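Local atomic coordinates of Amuc_1102 (Akkermansia muciniphila, PDB entry 7DSZ), a protein that is of unknown biochemical function but adopts an immunoglobulin-like fold related to archaeal type IV pilus proteins, and is probably part of a pilus-like system. Residues W51-I56 against D191-I196; V82-R87 against S173-L178; K121-V126 against G131-Y136. All coordinates share one frame; numbering follows the deposited sequence.

Overall arrangement
From the N terminus, strand 50-63 brings in 51-56, the first half of interaction 1, whose loop stays open until 191-196 near the C-terminal end. Inside it, 82-87 at the end of strand 70-83 opens interaction 2, closed by 173-178. Innermost is interaction 3, where the chain leaving helix 117-124 turns back and 131-136 packs on its last turn. The three loops are thus nested and none cross. Interaction 1 ties the three-stranded antiparallel sheet to the segment entering strand 195-196; interaction 2 joins strand 70-83 to the loop after strand 169-171. Interactions 2 and 3, centres about 10 Å apart, are joined by the Asp86-Arg122 salt bridge, and both touch the third subunit.

Interaction 1 (W51-I56 against D191-I196); sequences WADFEI and DRYPEI
The ring of Tyr193 meets Glu55 at its edge, with Glu55 CD near the ring plane, while one face of the ring carries CG of Arg192, 3.7 Å above the plane and over its centre. The Arg192 guanidinium is also approached at its edge: Glu55 CD and Tyr193 CZ both lie in its plane. Carboxylate and phenol ring are steeply turned against each other, their planes 71° apart.

Glu55 divides its two oxygens between the two partners. Glu55 OE1 takes both Arg192 nitrogens side-on, NE at 2.8 Å and NH2 at 2.8 Å, from the same face of the carboxylate and well out of its plane. These salt-bridge hydrogen bonds are bent, 147° at NE and similar at NH2, as expected when two N-H groups share one oxygen. Glu55 OE2 accepts from Tyr193 OH at 2.6 Å on its syn side. The bend about CB-CG of Glu55, chi2 -88°, turns the carboxylate to its two partners, and Arg192, extended from CG to NE, passes over the tyrosine face to arrive there. With an alanine here both carboxylate oxygens are gone, and the guanidinium is likely to be left without its charge partner and Tyr193 OH without this acceptor.

Strand 50-63, in the three-stranded sheet of the immunoglobulin-like fold, is joined by this contact to the loop that leads into strand 195-196. Tyr110 of strand 109-115 adds a cation-pi contact to Arg192, and Asp53, beside Glu55, forms a salt bridge with Arg31 through OD2. Its other oxygen, Asp53 OD1, stands only 2.5 Å from Glu55 OE2, so one of the two acids probably holds a proton. The buried carboxylates would then carry less negative charge, with Arg192 and Arg31 likely to offset what remains.

Interaction 2 (V82-R87 against S173-L178); sequences VVNPDR and SYYPLL
Pro85 sits in an Asx turn just after strand 70-83, and it faces Tyr175, whose backbone has a positive phi of 46° in a loop without regular structure. The evidence for the turn is the bond from Asp86 N to Asn84 OD1, 2.9 Å long and 155° at the hydrogen, with the donor above the carbonyl plane. In this immunoglobulin-like fold the contact brings the end of a mixed-sheet strand against the loop that follows strand 169-171.

Tyr175 makes the contact from the 173-178 side. With CG anti to the carbonyl carbon, chi1 -53°, the ring extends toward the turn and presents its hydroxyl end to the proline. Tyr175 OH lies 3.2 Å from Pro85 CG and a little farther from Pro85 CD, while the ring atom Tyr175 CZ is 4.1 Å from Pro85 CG. The two side chains come from opposite directions and the pyrrolidine meets the ring obliquely, so this is a van der Waals touch of proline methylenes on the hydroxyl oxygen, with apolar packing of Pro85 CG on Tyr175 CZ behind it, and not a stack. Leu92 of strand 91-104 and Ser119, Arg122 and Ile123 of helix 117-124 pack about the same tyrosine.

The polar side of the phenol is served indirectly, since no direct hydrogen bond spans the segments. The acid and amide have further partners: Asp86 OD2 forms a salt bridge with Arg122, Asp86 OD1 accepts from Ser68 N of the third subunit, and the amide nitrogen Asn84 ND2 donates to Gln90 OE1. One water, lying at the edge of the Tyr175 ring and in its plane, bridges the three groups, 2.7 Å from Tyr175 OH, 2.7 Å from Asn84 OD1 and 2.8 Å from Asp86 OD2.

Interaction 3 (K121-V126 against G131-Y136); sequences KRITGV and GKWVKY
Trp133 CB begins the contact, 3.6 Å from the methyl CG2 of Thr124. The next atom, Trp133 CG, comes nearest to that methyl at 3.4 Å; CD1 follows close behind, and CD2 and NE1 lie a little farther from it. The methyl stands over one face of the five-membered ring, 3.6 Å from its centroid and 21° off the normal, a CH-pi contact; Val134 CG2 lies over the opposite face of the indole. Trp133 CG sits between its own backbone N and carbonyl carbon, chi1 56°, which sets one indole face toward the end of the helix.

Helix 117-124 ends here, Gly125 being the first residue to leave helical angles, with a positive phi. Trp133 is the last residue of an inverse gamma turn centred on Lys132 and leads into strand 134-143, so the contact packs the last helical turn onto the approach to that strand in the immunoglobulin-like fold. Thr124 OG1 bonds to Val120 O within the helix.

Farther along the indole, Trp133 CE3 lies 4.0 Å from Ile123 CG2, and Trp133 CZ3 is 4.1 Å from Ile123 CD1, the two side chains crossing at about a right angle. At the far end, Trp133 CH2 reaches Ala52 and Phe54 of strand 50-63.

Interaction 1 (W51-I56 against D191-I196)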
loop_
_atom_site.group_PDB
_atom_site.type_symbol
_atom_site.label_atom_id
_atom_site.label_comp_id
_atom_site.label_asym_id
_atom_site.label_seq_id
_atom_site.Cartn_x
_atom_site.Cartn_y
_atom_site.Cartn_z
ATOM N N TRP C 51 6.120 -7.909 16.586
ATOM C CA TRP C 51 6.287 -8.443 15.252
ATOM C C TRP C 51 7.575 -9.255 15.173
ATOM O O TRP C 51 8.548 -8.967 15.867
ATOM C CB TRP C 51 6.364 -7.288 14.253
ATOM C CG TRP C 51 5.076 -6.592 14.034
ATOM C CD1 TRP C 51 4.342 -5.871 14.947
ATOM C CD2 TRP C 51 4.368 -6.531 12.806
ATOM N NE1 TRP C 51 3.194 -5.396 14.349
ATOM C CE2 TRP C 51 3.196 -5.784 13.031
ATOM C CE3 TRP C 51 4.597 -7.073 11.535
ATOM C CZ2 TRP C 51 2.261 -5.552 12.030
ATOM C CZ3 TRP C 51 3.664 -6.838 10.538
ATOM C CH2 TRP C 51 2.516 -6.082 10.792
ATOM N N ALA C 52 7.583 -10.263 14.303
ATOM C CA ALA C 52 8.829 -10.938 13.942
ATOM C C ALA C 52 9.525 -10.127 12.855
ATOM O O ALA C 52 8.958 -9.910 11.778
ATOM C CB ALA C 52 8.563 -12.359 13.449
ATOM N N ASP C 53 10.737 -9.666 13.134
ATOM C CA ASP C 53 11.504 -8.853 12.193
ATOM C C ASP C 53 12.771 -9.631 11.861
ATOM O O ASP C 53 13.666 -9.741 12.704
ATOM C CB ASP C 53 11.810 -7.486 12.821
ATOM C CG ASP C 53 12.777 -6.638 12.007
ATOM O OD1 ASP C 53 13.129 -6.986 10.861
ATOM O OD2 ASP C 53 13.150 -5.580 12.536
ATOM N N PHE C 54 12.826 -10.192 10.650
ATOM C CA PHE C 54 13.979 -10.958 10.196
ATOM C C PHE C 54 14.929 -10.000 9.496
ATOM O O PHE C 54 14.538 -9.356 8.524
ATOM C CB PHE C 54 13.564 -12.081 9.241
ATOM C CG PHE C 54 12.697 -13.143 9.870
ATOM C CD1 PHE C 54 13.273 -14.276 10.444
ATOM C CD2 PHE C 54 11.316 -13.033 9.857
ATOM C CE1 PHE C 54 12.461 -15.282 11.018
ATOM C CE2 PHE C 54 10.509 -14.010 10.429
ATOM C CZ PHE C 54 11.090 -15.143 11.003
ATOM N N GLU C 55 16.168 -9.904 9.982
ATOM C CA GLU C 55 17.129 -8.915 9.492
ATOM C C GLU C 55 18.361 -9.627 8.968
ATOM O O GLU C 55 18.886 -10.509 9.648
ATOM C CB GLU C 55 17.556 -7.975 10.621
ATOM C CG GLU C 55 16.418 -7.169 11.230
ATOM C CD GLU C 55 16.225 -5.885 10.478
ATOM O OE1 GLU C 55 17.254 -5.219 10.186
ATOM O OE2 GLU C 55 15.064 -5.547 10.154
ATOM N N ILE C 56 18.852 -9.240 7.788
ATOM C CA ILE C 56 20.121 -9.746 7.287
ATOM C C ILE C 56 21.022 -8.603 6.831
ATOM O O ILE C 56 20.654 -7.843 5.927
ATOM C CB ILE C 56 19.953 -10.798 6.170
ATOM C CG1 ILE C 56 21.317 -11.361 5.753
ATOM C CG2 ILE C 56 19.152 -10.278 4.964
ATOM C CD1 ILE C 56 21.190 -12.740 5.054
ATOM N N ASP C 191 16.779 4.885 6.938
ATOM C CA ASP C 191 18.127 4.802 6.373
ATOM C C ASP C 191 18.799 3.447 6.540
ATOM O O ASP C 191 19.911 3.266 6.024
ATOM C CB ASP C 191 19.020 5.863 7.006
ATOM C CG ASP C 191 18.723 7.228 6.472
ATOM O OD1 ASP C 191 18.053 7.277 5.416
ATOM O OD2 ASP C 191 19.142 8.230 7.088
ATOM N N ARG C 192 18.191 2.513 7.274
ATOM C CA ARG C 192 18.838 1.234 7.551
ATOM C C ARG C 192 18.784 0.281 6.362
ATOM O O ARG C 192 19.613 -0.639 6.273
ATOM C CB ARG C 192 18.183 0.602 8.791
ATOM C CG ARG C 192 18.643 -0.820 9.153
ATOM C CD ARG C 192 17.978 -1.253 10.464
ATOM N NE ARG C 192 18.210 -2.652 10.815
ATOM C CZ ARG C 192 19.169 -3.048 11.645
ATOM N NH1 ARG C 192 19.984 -2.140 12.193
ATOM N NH2 ARG C 192 19.320 -4.337 11.936
ATOM N N TYR C 193 17.841 0.484 5.446
ATOM C CA TYR C 193 17.548 -0.432 4.357
ATOM C C TYR C 193 17.452 0.339 3.051
ATOM O O TYR C 193 17.121 1.531 3.050
ATOM C CB TYR C 193 16.206 -1.143 4.581
ATOM C CG TYR C 193 15.930 -1.637 5.984
ATOM C CD1 TYR C 193 15.342 -0.802 6.931
ATOM C CD2 TYR C 193 16.213 -2.957 6.344
ATOM C CE1 TYR C 193 15.061 -1.268 8.204
ATOM C CE2 TYR C 193 15.941 -3.424 7.626
ATOM C CZ TYR C 193 15.353 -2.569 8.534
ATOM O OH TYR C 193 15.061 -2.977 9.813
ATOM N N PRO C 194 17.665 -0.317 1.918
ATOM C CA PRO C 194 17.375 0.350 0.643
ATOM C C PRO C 194 15.874 0.528 0.442
ATOM O O PRO C 194 15.032 -0.057 1.132
ATOM C CB PRO C 194 17.962 -0.594 -0.415
ATOM C CG PRO C 194 18.757 -1.641 0.356
ATOM C CD PRO C 194 18.125 -1.702 1.713
ATOM N N GLU C 195 15.552 1.362 -0.547
ATOM C CA GLU C 195 14.176 1.536 -0.995
ATOM C C GLU C 195 13.622 0.229 -1.554
ATOM O O GLU C 195 14.334 -0.529 -2.216
ATOM C CB GLU C 195 14.137 2.629 -2.072
ATOM C CG GLU C 195 12.769 2.907 -2.675
ATOM C CD GLU C 195 12.818 3.984 -3.761
ATOM O OE1 GLU C 195 13.896 4.579 -3.971
ATOM O OE2 GLU C 195 11.766 4.237 -4.375
ATOM N N ILE C 196 12.335 -0.025 -1.317
ATOM C CA ILE C 196 11.660 -1.217 -1.847
ATOM C C ILE C 196 10.853 -0.849 -3.078
ATOM O O ILE C 196 10.051 0.090 -3.039
ATOM C CB ILE C 196 10.740 -1.848 -0.793
ATOM C CG1 ILE C 196 11.562 -2.282 0.424
ATOM C CG2 ILE C 196 9.911 -3.004 -1.422
ATOM C CD1 ILE C 196 10.704 -2.691 1.619
#

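Interaction 2 (V82-R87 against S173-L178)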
loop_
_atom_site.group_PDB
_atom_site.type_symbol
_atom_site.label_atom_id
_atom_site.label_comp_id
_atom_site.label_asym_id
_atom_site.label_seq_id
_atom_site.Cartn_x
_atom_site.Cartn_y
_atom_site.Cartn_z
ATOM N N VAL C 82 8.603 -23.218 9.399
ATOM C CA VAL C 82 8.074 -23.380 10.746
ATOM C C VAL C 82 7.226 -24.648 10.766
ATOM O O VAL C 82 6.779 -25.142 9.728
ATOM C CB VAL C 82 7.231 -22.159 11.208
ATOM C CG1 VAL C 82 8.047 -20.872 11.104
ATOM C CG2 VAL C 82 5.953 -22.037 10.371
ATOM N N VAL C 83 7.003 -25.169 11.972
ATOM C CA VAL C 83 6.095 -26.300 12.133
ATOM C C VAL C 83 4.662 -25.822 11.945
ATOM O O VAL C 83 4.249 -24.822 12.546
ATOM C CB VAL C 83 6.275 -26.945 13.514
ATOM C CG1 VAL C 83 5.238 -28.051 13.719
ATOM C CG2 VAL C 83 7.697 -27.485 13.680
ATOM N N ASN C 84 3.901 -26.532 11.101
ATOM C CA ASN C 84 2.480 -26.250 10.921
ATOM C C ASN C 84 1.781 -26.440 12.261
ATOM O O ASN C 84 1.710 -27.568 12.767
ATOM C CB ASN C 84 1.857 -27.158 9.857
ATOM C CG ASN C 84 0.439 -26.747 9.500
ATOM O OD1 ASN C 84 -0.203 -26.007 10.237
ATOM N ND2 ASN C 84 -0.054 -27.225 8.364
ATOM N N PRO C 85 1.266 -25.370 12.873
ATOM C CA PRO C 85 0.619 -25.528 14.182
ATOM C C PRO C 85 -0.691 -26.284 14.111
ATOM O O PRO C 85 -1.189 -26.712 15.159
ATOM C CB PRO C 85 0.407 -24.082 14.650
ATOM C CG PRO C 85 0.301 -23.292 13.370
ATOM C CD PRO C 85 1.226 -23.972 12.391
ATOM N N ASP C 86 -1.272 -26.442 12.919
ATOM C CA ASP C 86 -2.514 -27.184 12.744
ATOM C C ASP C 86 -2.298 -28.642 12.380
ATOM O O ASP C 86 -3.212 -29.453 12.573
ATOM C CB ASP C 86 -3.373 -26.551 11.650
ATOM C CG ASP C 86 -3.978 -25.241 12.074
ATOM O OD1 ASP C 86 -4.265 -25.087 13.277
ATOM O OD2 ASP C 86 -4.154 -24.362 11.201
ATOM N N ARG C 87 -1.121 -28.988 11.821
ATOM C CA ARG C 87 -0.774 -30.369 11.441
ATOM C C ARG C 87 0.711 -30.533 11.747
ATOM O O ARG C 87 1.567 -30.388 10.868
ATOM C CB ARG C 87 -1.077 -30.655 9.970
ATOM C CG ARG C 87 -2.494 -30.327 9.533
ATOM C CD ARG C 87 -2.544 -30.035 8.047
ATOM N NE ARG C 87 -2.102 -31.172 7.241
ATOM C CZ ARG C 87 -2.920 -31.956 6.547
ATOM N NH1 ARG C 87 -4.225 -31.723 6.556
ATOM N NH2 ARG C 87 -2.437 -32.967 5.838
ATOM N N SER C 173 0.837 -19.488 0.983
ATOM C CA SER C 173 0.783 -18.034 0.967
ATOM C C SER C 173 0.084 -17.474 2.194
ATOM O O SER C 173 0.078 -16.251 2.393
ATOM C CB SER C 173 0.092 -17.542 -0.308
ATOM O OG SER C 173 0.949 -17.719 -1.426
ATOM N N TYR C 174 -0.505 -18.336 3.017
ATOM C CA TYR C 174 -0.989 -17.908 4.314
ATOM C C TYR C 174 0.209 -17.706 5.233
ATOM O O TYR C 174 1.354 -17.983 4.862
ATOM C CB TYR C 174 -1.995 -18.930 4.842
ATOM C CG TYR C 174 -3.251 -18.951 3.998
ATOM C CD1 TYR C 174 -3.941 -17.772 3.736
ATOM C CD2 TYR C 174 -3.728 -20.134 3.439
ATOM C CE1 TYR C 174 -5.083 -17.772 2.962
ATOM C CE2 TYR C 174 -4.872 -20.139 2.659
ATOM C CZ TYR C 174 -5.541 -18.951 2.425
ATOM O OH TYR C 174 -6.682 -18.919 1.657
ATOM N N TYR C 175 -0.034 -17.230 6.451
ATOM C CA TYR C 175 1.038 -16.723 7.305
ATOM C C TYR C 175 1.954 -15.811 6.484
ATOM O O TYR C 175 3.143 -16.104 6.320
ATOM C CB TYR C 175 1.855 -17.847 7.924
ATOM C CG TYR C 175 1.097 -18.907 8.671
ATOM C CD1 TYR C 175 0.439 -19.937 7.995
ATOM C CD2 TYR C 175 1.106 -18.925 10.049
ATOM C CE1 TYR C 175 -0.232 -20.933 8.689
ATOM C CE2 TYR C 175 0.453 -19.916 10.752
ATOM C CZ TYR C 175 -0.217 -20.907 10.067
ATOM O OH TYR C 175 -0.866 -21.889 10.780
ATOM N N PRO C 176 1.419 -14.743 5.902
ATOM C CA PRO C 176 2.174 -14.041 4.856
ATOM C C PRO C 176 3.396 -13.317 5.408
ATOM O O PRO C 176 3.328 -12.604 6.415
ATOM C CB PRO C 176 1.149 -13.059 4.267
ATOM C CG PRO C 176 0.077 -12.933 5.288
ATOM C CD PRO C 176 0.059 -14.200 6.090
ATOM N N LEU C 177 4.520 -13.538 4.741
ATOM C CA LEU C 177 5.715 -12.745 4.970
ATOM C C LEU C 177 5.519 -11.384 4.338
ATOM O O LEU C 177 5.040 -11.283 3.206
ATOM C CB LEU C 177 6.921 -13.427 4.342
ATOM C CG LEU C 177 7.553 -14.533 5.169
ATOM C CD1 LEU C 177 8.645 -15.204 4.335
ATOM C CD2 LEU C 177 8.106 -13.919 6.449
ATOM N N LEU C 178 5.891 -10.334 5.063
ATOM C CA LEU C 178 5.625 -8.978 4.623
ATOM C C LEU C 178 6.939 -8.240 4.417
ATOM O O LEU C 178 7.909 -8.476 5.137
ATOM C CB LEU C 178 4.800 -8.246 5.654
ATOM C CG LEU C 178 3.483 -8.965 5.983
ATOM C CD1 LEU C 178 2.864 -8.359 7.239
ATOM C CD2 LEU C 178 2.550 -8.795 4.813
HETATM O O HOH W 1 -1.852 -24.032 9.570
#

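Interaction 3 (K121-V126 against G131-Y136)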
loop_
_atom_site.group_PDB
_atom_site.type_symbol
_atom_site.label_atom_id
_atom_site.label_comp_id
_atom_site.label_asym_id
_atom_site.label_seq_id
_atom_site.Cartn_x
_atom_site.Cartn_y
_atom_site.Cartn_z
ATOM N N LYS C 121 1.662 -15.565 16.858
ATOM C CA LYS C 121 0.844 -16.203 17.885
ATOM C C LYS C 121 0.223 -17.491 17.362
ATOM O O LYS C 121 0.155 -18.494 18.084
ATOM C CB LYS C 121 -0.239 -15.242 18.377
ATOM C CG LYS C 121 -1.143 -15.865 19.455
ATOM C CD LYS C 121 -2.035 -14.837 20.130
ATOM C CE LYS C 121 -2.781 -15.482 21.301
ATOM N NZ LYS C 121 -3.876 -14.618 21.812
ATOM N N ARG C 122 -0.232 -17.482 16.106
ATOM C CA ARG C 122 -0.784 -18.695 15.504
ATOM C C ARG C 122 0.261 -19.804 15.423
ATOM O O ARG C 122 -0.038 -20.975 15.705
ATOM C CB ARG C 122 -1.330 -18.381 14.115
ATOM C CG ARG C 122 -2.043 -19.563 13.457
ATOM C CD ARG C 122 -2.656 -19.184 12.134
ATOM N NE ARG C 122 -3.372 -20.333 11.585
ATOM C CZ ARG C 122 -3.666 -20.495 10.303
ATOM N NH1 ARG C 122 -3.341 -19.554 9.420
ATOM N NH2 ARG C 122 -4.288 -21.599 9.901
ATOM N N ILE C 123 1.493 -19.460 15.040
ATOM C CA ILE C 123 2.539 -20.475 14.890
ATOM C C ILE C 123 2.940 -21.042 16.245
ATOM O O ILE C 123 3.097 -22.260 16.403
ATOM C CB ILE C 123 3.762 -19.893 14.150
ATOM C CG1 ILE C 123 3.436 -19.637 12.677
ATOM C CG2 ILE C 123 4.961 -20.865 14.252
ATOM C CD1 ILE C 123 4.501 -18.755 11.964
ATOM N N THR C 124 3.111 -20.179 17.242
ATOM C CA THR C 124 3.743 -20.574 18.494
ATOM C C THR C 124 2.758 -20.835 19.618
ATOM O O THR C 124 3.135 -21.475 20.604
ATOM C CB THR C 124 4.721 -19.497 18.970
ATOM O OG1 THR C 124 3.993 -18.338 19.386
ATOM C CG2 THR C 124 5.696 -19.129 17.858
ATOM N N GLY C 125 1.526 -20.338 19.502
ATOM C CA GLY C 125 0.535 -20.501 20.538
ATOM C C GLY C 125 0.535 -19.422 21.592
ATOM O O GLY C 125 -0.358 -19.416 22.448
ATOM N N VAL C 126 1.500 -18.506 21.571
ATOM C CA VAL C 126 1.571 -17.455 22.578
ATOM C C VAL C 126 2.003 -16.156 21.913
ATOM O O VAL C 126 2.815 -16.153 20.981
ATOM C CB VAL C 126 2.518 -17.838 23.742
ATOM C CG1 VAL C 126 3.981 -17.840 23.298
ATOM C CG2 VAL C 126 2.307 -16.910 24.937
ATOM N N GLY C 131 10.091 -20.498 22.232
ATOM C CA GLY C 131 10.887 -21.572 21.677
ATOM C C GLY C 131 11.643 -21.164 20.423
ATOM O O GLY C 131 11.663 -20.001 20.003
ATOM N N LYS C 132 12.303 -22.162 19.834
ATOM C CA LYS C 132 12.935 -22.009 18.525
ATOM C C LYS C 132 11.914 -22.373 17.453
ATOM O O LYS C 132 11.966 -23.433 16.821
ATOM C CB LYS C 132 14.188 -22.871 18.421
ATOM C CG LYS C 132 15.362 -22.346 19.219
ATOM C CD LYS C 132 15.784 -20.964 18.748
ATOM C CE LYS C 132 16.299 -20.144 19.915
ATOM N NZ LYS C 132 17.101 -20.984 20.849
ATOM N N TRP C 133 10.955 -21.467 17.266
ATOM C CA TRP C 133 9.872 -21.766 16.346
ATOM C C TRP C 133 10.277 -21.620 14.888
ATOM O O TRP C 133 9.574 -22.128 14.014
ATOM C CB TRP C 133 8.657 -20.890 16.658
ATOM C CG TRP C 133 8.887 -19.398 16.667
ATOM C CD1 TRP C 133 9.276 -18.626 17.732
ATOM C CD2 TRP C 133 8.668 -18.492 15.575
ATOM N NE1 TRP C 133 9.328 -17.297 17.360
ATOM C CE2 TRP C 133 8.960 -17.190 16.042
ATOM C CE3 TRP C 133 8.253 -18.657 14.249
ATOM C CZ2 TRP C 133 8.853 -16.056 15.222
ATOM C CZ3 TRP C 133 8.150 -17.539 13.438
ATOM C CH2 TRP C 133 8.464 -16.254 13.924
ATOM N N VAL C 134 11.395 -20.963 14.601
ATOM C CA VAL C 134 11.925 -20.901 13.243
ATOM C C VAL C 134 12.828 -22.113 13.039
ATOM O O VAL C 134 13.913 -22.190 13.620
ATOM C CB VAL C 134 12.692 -19.596 12.998
ATOM C CG1 VAL C 134 13.178 -19.549 11.554
ATOM C CG2 VAL C 134 11.822 -18.386 13.330
ATOM N N LYS C 135 12.402 -23.047 12.192
ATOM C CA LYS C 135 13.145 -24.289 12.007
ATOM C C LYS C 135 14.254 -24.155 10.970
ATOM O O LYS C 135 15.383 -24.592 11.210
ATOM C CB LYS C 135 12.183 -25.416 11.616
ATOM C CG LYS C 135 11.187 -25.749 12.722
ATOM C CD LYS C 135 11.882 -25.799 14.082
ATOM C CE LYS C 135 10.895 -26.172 15.180
ATOM N NZ LYS C 135 11.498 -26.099 16.537
ATOM N N TYR C 136 13.950 -23.559 9.820
ATOM C CA TYR C 136 14.940 -23.320 8.778
ATOM C C TYR C 136 14.807 -21.900 8.246
ATOM O O TYR C 136 13.713 -21.326 8.241
ATOM C CB TYR C 136 14.766 -24.274 7.622
ATOM C CG TYR C 136 14.823 -25.730 8.022
ATOM C CD1 TYR C 136 16.001 -26.287 8.481
ATOM C CD2 TYR C 136 13.698 -26.538 7.945
ATOM C CE1 TYR C 136 16.072 -27.616 8.846
ATOM C CE2 TYR C 136 13.757 -27.881 8.308
ATOM C CZ TYR C 136 14.951 -28.406 8.758
ATOM O OH TYR C 136 15.035 -29.726 9.125
#